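Local atomic coordinates of aldehyde dehydrogenase 12 (PDB entry 6D97), a protein that catalyses the NAD-dependent oxidation of L-glutamate gamma-semialdehyde to glutamate, the last step of proline catabolism in plants. Residues I363-I375 / P395-M408. Residues are numbered along the deposited sequence; the frame is centred on the assembly and turned at random.
Sequences IGPVLTVTTEAMI and PLANHSIPKIYGAM
Ile-363 and Leu-396 lie alongside each other, pointing opposite ways, with Ile-363 CG2 3.8 Å from Leu-396 CD2, while Ile-363 CG1, anti to its own backbone N (chi1 -167°), rests against Met-408 O. A water joins the backbones here, donating to Gly-364 O and accepting from Met-408 N. The Pro-365 ring crosses Ile-401 at about a right angle, CG 3.7 Å from Ile-401 CD1. Val-366 then forms an isolated antiparallel hydrogen-bonded pair with Gly-406: Val-366 N donates to Gly-406 O (2.8 Å), and Gly-406 N returns a bond to Val-366 O (2.9 Å). Leu-367, its N hydrogen-bonded to Gln-326 OE1, lays CD2 over the centre of the Tyr-405 ring, a CH-pi contact 3.6 Å from the centroid and 7° off the normal; Ile-404 CD1 lies over the opposite face, nearer the rim. Thr-370 N-caps the helix, OG1 accepting from Ala-373 N, and turns CG2 to Ile-404 O. Thr-371 OG1 accepts from Ala-407 N (2.9 Å), whereas its CG2 meets the Pro-395 ring. A second water accepts from Thr-371 N and donates to Lys-403 O and Tyr-405 O, tying the helix start to the turn 402-405. Met-374 CE lies 3.7 Å from Met-408 CG. The Met-408 chain turns at chi2 (-72°), which sets SD between Thr-371 CG2 and Ile-375 CD1. The contact thus packs helix 371-382 and its lead-in, whose Thr-368 touches NAD, against the loop linking strand 388-391, outermost within this chain, to its antiparallel neighbour 411-414 in the catalytic-domain sheet of the aldehyde dehydrogenase fold.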
loop_
_atom_site.group_PDB
_atom_site.type_symbol
_atom_site.label_atom_id
_atom_site.label_comp_id
_atom_site.label_asym_id
_atom_site.label_seq_id
_atom_site.Cartn_x
_atom_site.Cartn_y
_atom_site.Cartn_z
ATOM N N ILE A 363 14.280 -6.981 -41.029
ATOM C CA ILE A 363 13.186 -7.815 -41.508
ATOM C C ILE A 363 13.747 -9.229 -41.562
ATOM O O ILE A 363 14.956 -9.421 -41.723
ATOM C CB ILE A 363 12.641 -7.372 -42.887
ATOM C CG1 ILE A 363 11.310 -8.066 -43.203
ATOM C CG2 ILE A 363 13.646 -7.673 -43.986
ATOM C CD1 ILE A 363 10.158 -7.618 -42.341
ATOM N N GLY A 364 12.884 -10.226 -41.394
ATOM C CA GLY A 364 13.376 -11.582 -41.381
ATOM C C GLY A 364 12.334 -12.678 -41.346
ATOM O O GLY A 364 11.142 -12.459 -41.586
ATOM N N PRO A 365 12.789 -13.898 -41.048
ATOM C CA PRO A 365 11.884 -15.053 -41.024
ATOM C C PRO A 365 10.725 -14.844 -40.060
ATOM O O PRO A 365 10.861 -14.205 -39.014
ATOM C CB PRO A 365 12.788 -16.205 -40.567
ATOM C CG PRO A 365 14.179 -15.743 -40.852
ATOM C CD PRO A 365 14.166 -14.262 -40.675
ATOM N N VAL A 366 9.569 -15.380 -40.443
ATOM C CA VAL A 366 8.340 -15.301 -39.660
ATOM C C VAL A 366 7.990 -16.730 -39.277
ATOM O O VAL A 366 7.521 -17.513 -40.115
ATOM C CB VAL A 366 7.201 -14.630 -40.432
ATOM C CG1 VAL A 366 5.962 -14.566 -39.574
ATOM C CG2 VAL A 366 7.625 -13.241 -40.882
ATOM N N LEU A 367 8.209 -17.076 -38.009
ATOM C CA LEU A 367 8.297 -18.479 -37.627
ATOM C C LEU A 367 6.943 -19.175 -37.553
ATOM O O LEU A 367 6.904 -20.409 -37.532
ATOM C CB LEU A 367 9.025 -18.613 -36.285
ATOM C CG LEU A 367 10.482 -18.145 -36.223
ATOM C CD1 LEU A 367 11.222 -18.804 -35.065
ATOM C CD2 LEU A 367 11.193 -18.408 -37.540
ATOM N N THR A 368 5.833 -18.432 -37.520
ATOM C CA THR A 368 4.529 -19.066 -37.369
ATOM C C THR A 368 3.518 -18.665 -38.438
ATOM O O THR A 368 2.354 -19.074 -38.344
ATOM C CB THR A 368 3.939 -18.782 -35.981
ATOM O OG1 THR A 368 3.804 -17.369 -35.793
ATOM C CG2 THR A 368 4.828 -19.362 -34.897
ATOM N N VAL A 369 3.909 -17.883 -39.444
ATOM C CA VAL A 369 3.025 -17.567 -40.564
ATOM C C VAL A 369 3.837 -17.683 -41.847
ATOM O O VAL A 369 4.878 -17.032 -41.985
ATOM C CB VAL A 369 2.403 -16.160 -40.465
ATOM C CG1 VAL A 369 1.268 -16.006 -41.479
ATOM C CG2 VAL A 369 1.903 -15.883 -39.062
ATOM N N THR A 370 3.369 -18.505 -42.781
ATOM C CA THR A 370 4.069 -18.655 -44.048
ATOM C C THR A 370 3.842 -17.433 -44.936
ATOM O O THR A 370 2.935 -16.624 -44.713
ATOM C CB THR A 370 3.601 -19.912 -44.782
ATOM O OG1 THR A 370 2.228 -19.759 -45.163
ATOM C CG2 THR A 370 3.744 -21.133 -43.889
ATOM N N THR A 371 4.691 -17.313 -45.960
ATOM C CA THR A 371 4.534 -16.235 -46.931
ATOM C C THR A 371 3.193 -16.332 -47.648
ATOM O O THR A 371 2.511 -15.318 -47.845
ATOM C CB THR A 371 5.680 -16.263 -47.946
ATOM O OG1 THR A 371 6.937 -16.259 -47.259
ATOM C CG2 THR A 371 5.606 -15.045 -48.852
ATOM N N GLU A 372 2.800 -17.547 -48.043
ATOM C CA GLU A 372 1.512 -17.736 -48.705
ATOM C C GLU A 372 0.362 -17.291 -47.813
ATOM O O GLU A 372 -0.578 -16.641 -48.282
ATOM C CB GLU A 372 1.330 -19.200 -49.112
ATOM N N ALA A 373 0.423 -17.626 -46.521
ATOM C CA ALA A 373 -0.645 -17.236 -45.607
ATOM C C ALA A 373 -0.755 -15.721 -45.500
ATOM O O ALA A 373 -1.860 -15.171 -45.420
ATOM C CB ALA A 373 -0.408 -17.854 -44.229
ATOM N N MET A 374 0.385 -15.029 -45.499
ATOM C CA MET A 374 0.365 -13.575 -45.393
ATOM C C MET A 374 -0.112 -12.932 -46.690
ATOM O O MET A 374 -0.858 -11.946 -46.660
ATOM C CB MET A 374 1.752 -13.062 -45.011
ATOM C CG MET A 374 2.080 -13.193 -43.533
ATOM S SD MET A 374 3.721 -12.586 -43.092
ATOM C CE MET A 374 4.723 -14.039 -43.404
ATOM N N ILE A 375 0.311 -13.473 -47.837
ATOM C CA ILE A 375 -0.168 -12.972 -49.122
ATOM C C ILE A 375 -1.670 -13.194 -49.255
ATOM O O ILE A 375 -2.411 -12.301 -49.684
ATOM C CB ILE A 375 0.602 -13.635 -50.279
ATOM C CG1 ILE A 375 2.035 -13.095 -50.361
ATOM C CG2 ILE A 375 -0.143 -13.417 -51.590
ATOM C CD1 ILE A 375 2.107 -11.657 -50.818
ATOM N N PRO A 395 7.002 -10.748 -51.333
ATOM C CA PRO A 395 7.954 -11.531 -50.540
ATOM C C PRO A 395 9.349 -10.929 -50.589
ATOM O O PRO A 395 9.694 -10.144 -51.475
ATOM C CB PRO A 395 7.928 -12.914 -51.205
ATOM C CG PRO A 395 6.664 -12.939 -52.011
ATOM C CD PRO A 395 6.431 -11.528 -52.444
ATOM N N LEU A 396 10.148 -11.302 -49.595
ATOM C CA LEU A 396 11.571 -11.010 -49.628
ATOM C C LEU A 396 12.238 -11.828 -50.727
ATOM O O LEU A 396 11.753 -12.891 -51.123
ATOM C CB LEU A 396 12.216 -11.319 -48.275
ATOM C CG LEU A 396 11.769 -10.489 -47.069
ATOM C CD1 LEU A 396 12.335 -11.081 -45.789
ATOM C CD2 LEU A 396 12.183 -9.031 -47.209
ATOM N N ALA A 397 13.354 -11.314 -51.231
ATOM C CA ALA A 397 14.100 -11.971 -52.290
ATOM C C ALA A 397 15.508 -12.302 -51.817
ATOM O O ALA A 397 15.994 -11.774 -50.812
ATOM C CB ALA A 397 14.167 -11.102 -53.551
ATOM N N ASN A 398 16.156 -13.195 -52.567
ATOM C CA ASN A 398 17.552 -13.576 -52.350
ATOM C C ASN A 398 17.783 -14.056 -50.916
ATOM O O ASN A 398 18.571 -13.483 -50.162
ATOM C CB ASN A 398 18.491 -12.415 -52.694
ATOM C CG ASN A 398 18.065 -11.670 -53.938
ATOM O OD1 ASN A 398 18.105 -12.210 -55.044
ATOM N ND2 ASN A 398 17.657 -10.416 -53.766
ATOM N N HIS A 399 17.086 -15.128 -50.545
ATOM C CA HIS A 399 17.205 -15.656 -49.194
ATOM C C HIS A 399 17.067 -17.173 -49.221
ATOM O O HIS A 399 16.620 -17.763 -50.208
ATOM C CB HIS A 399 16.165 -15.028 -48.259
ATOM C CG HIS A 399 14.751 -15.370 -48.605
ATOM N ND1 HIS A 399 14.186 -16.592 -48.315
ATOM C CD2 HIS A 399 13.785 -14.646 -49.218
ATOM C CE1 HIS A 399 12.933 -16.607 -48.732
ATOM N NE2 HIS A 399 12.664 -15.437 -49.283
ATOM N N SER A 400 17.467 -17.801 -48.114
ATOM C CA SER A 400 17.420 -19.252 -47.965
ATOM C C SER A 400 16.516 -19.664 -46.804
ATOM O O SER A 400 16.716 -20.718 -46.198
ATOM C CB SER A 400 18.827 -19.822 -47.778
ATOM O OG SER A 400 19.617 -19.663 -48.947
ATOM N N ILE A 401 15.526 -18.838 -46.481
ATOM C CA ILE A 401 14.595 -19.121 -45.393
ATOM C C ILE A 401 13.707 -20.290 -45.805
ATOM O O ILE A 401 13.021 -20.211 -46.834
ATOM C CB ILE A 401 13.770 -17.875 -45.034
ATOM C CG1 ILE A 401 14.705 -16.735 -44.632
ATOM C CG2 ILE A 401 12.796 -18.174 -43.903
ATOM C CD1 ILE A 401 14.036 -15.378 -44.574
ATOM N N PRO A 402 13.708 -21.392 -45.052
ATOM C CA PRO A 402 12.877 -22.542 -45.423
ATOM C C PRO A 402 11.409 -22.156 -45.485
ATOM O O PRO A 402 10.946 -21.269 -44.765
ATOM C CB PRO A 402 13.149 -23.555 -44.303
ATOM C CG PRO A 402 13.656 -22.735 -43.164
ATOM C CD PRO A 402 14.426 -21.613 -43.787
ATOM N N LYS A 403 10.673 -22.837 -46.365
ATOM C CA LYS A 403 9.323 -22.395 -46.696
ATOM C C LYS A 403 8.344 -22.552 -45.538
ATOM O O LYS A 403 7.251 -21.980 -45.599
ATOM C CB LYS A 403 8.814 -23.144 -47.928
ATOM C CG LYS A 403 9.570 -22.805 -49.209
ATOM C CD LYS A 403 9.349 -21.356 -49.627
ATOM C CE LYS A 403 8.089 -21.203 -50.463
ATOM N NZ LYS A 403 7.624 -19.787 -50.514
ATOM N N ILE A 404 8.701 -23.299 -44.489
ATOM C CA ILE A 404 7.840 -23.356 -43.312
ATOM C C ILE A 404 7.732 -21.993 -42.647
ATOM O O ILE A 404 6.774 -21.737 -41.910
ATOM C CB ILE A 404 8.335 -24.400 -42.283
ATOM C CG1 ILE A 404 9.827 -24.219 -41.991
ATOM C CG2 ILE A 404 7.993 -25.819 -42.732
ATOM C CD1 ILE A 404 10.271 -24.859 -40.686
ATOM N N TYR A 405 8.697 -21.111 -42.883
ATOM C CA TYR A 405 8.723 -19.787 -42.284
ATOM C C TYR A 405 8.441 -18.737 -43.347
ATOM O O TYR A 405 8.867 -18.873 -44.499
ATOM C CB TYR A 405 10.075 -19.517 -41.622
ATOM C CG TYR A 405 10.404 -20.489 -40.511
ATOM C CD1 TYR A 405 9.398 -21.033 -39.717
ATOM C CD2 TYR A 405 11.717 -20.873 -40.260
ATOM C CE1 TYR A 405 9.690 -21.920 -38.698
ATOM C CE2 TYR A 405 12.017 -21.766 -39.248
ATOM C CZ TYR A 405 10.998 -22.284 -38.472
ATOM O OH TYR A 405 11.292 -23.167 -37.464
ATOM N N GLY A 406 7.714 -17.697 -42.959
ATOM C CA GLY A 406 7.421 -16.626 -43.881
ATOM C C GLY A 406 8.604 -15.703 -44.091
ATOM O O GLY A 406 9.515 -15.615 -43.270
ATOM N N ALA A 407 8.578 -15.004 -45.226
ATOM C CA ALA A 407 9.640 -14.061 -45.588
ATOM C C ALA A 407 8.990 -12.958 -46.424
ATOM O O ALA A 407 8.950 -13.032 -47.654
ATOM C CB ALA A 407 10.773 -14.747 -46.339
ATOM N N MET A 408 8.492 -11.937 -45.736
ATOM C CA MET A 408 7.691 -10.887 -46.344
ATOM C C MET A 408 8.323 -9.524 -46.111
ATOM O O MET A 408 8.913 -9.269 -45.057
ATOM C CB MET A 408 6.267 -10.890 -45.778
ATOM C CG MET A 408 5.351 -11.940 -46.378
ATOM S SD MET A 408 4.871 -11.542 -48.068
ATOM C CE MET A 408 4.053 -9.966 -47.826
HETATM O O HOH W 1 9.109 -11.269 -43.305
HETATM O O HOH W 2 6.867 -19.405 -46.444
#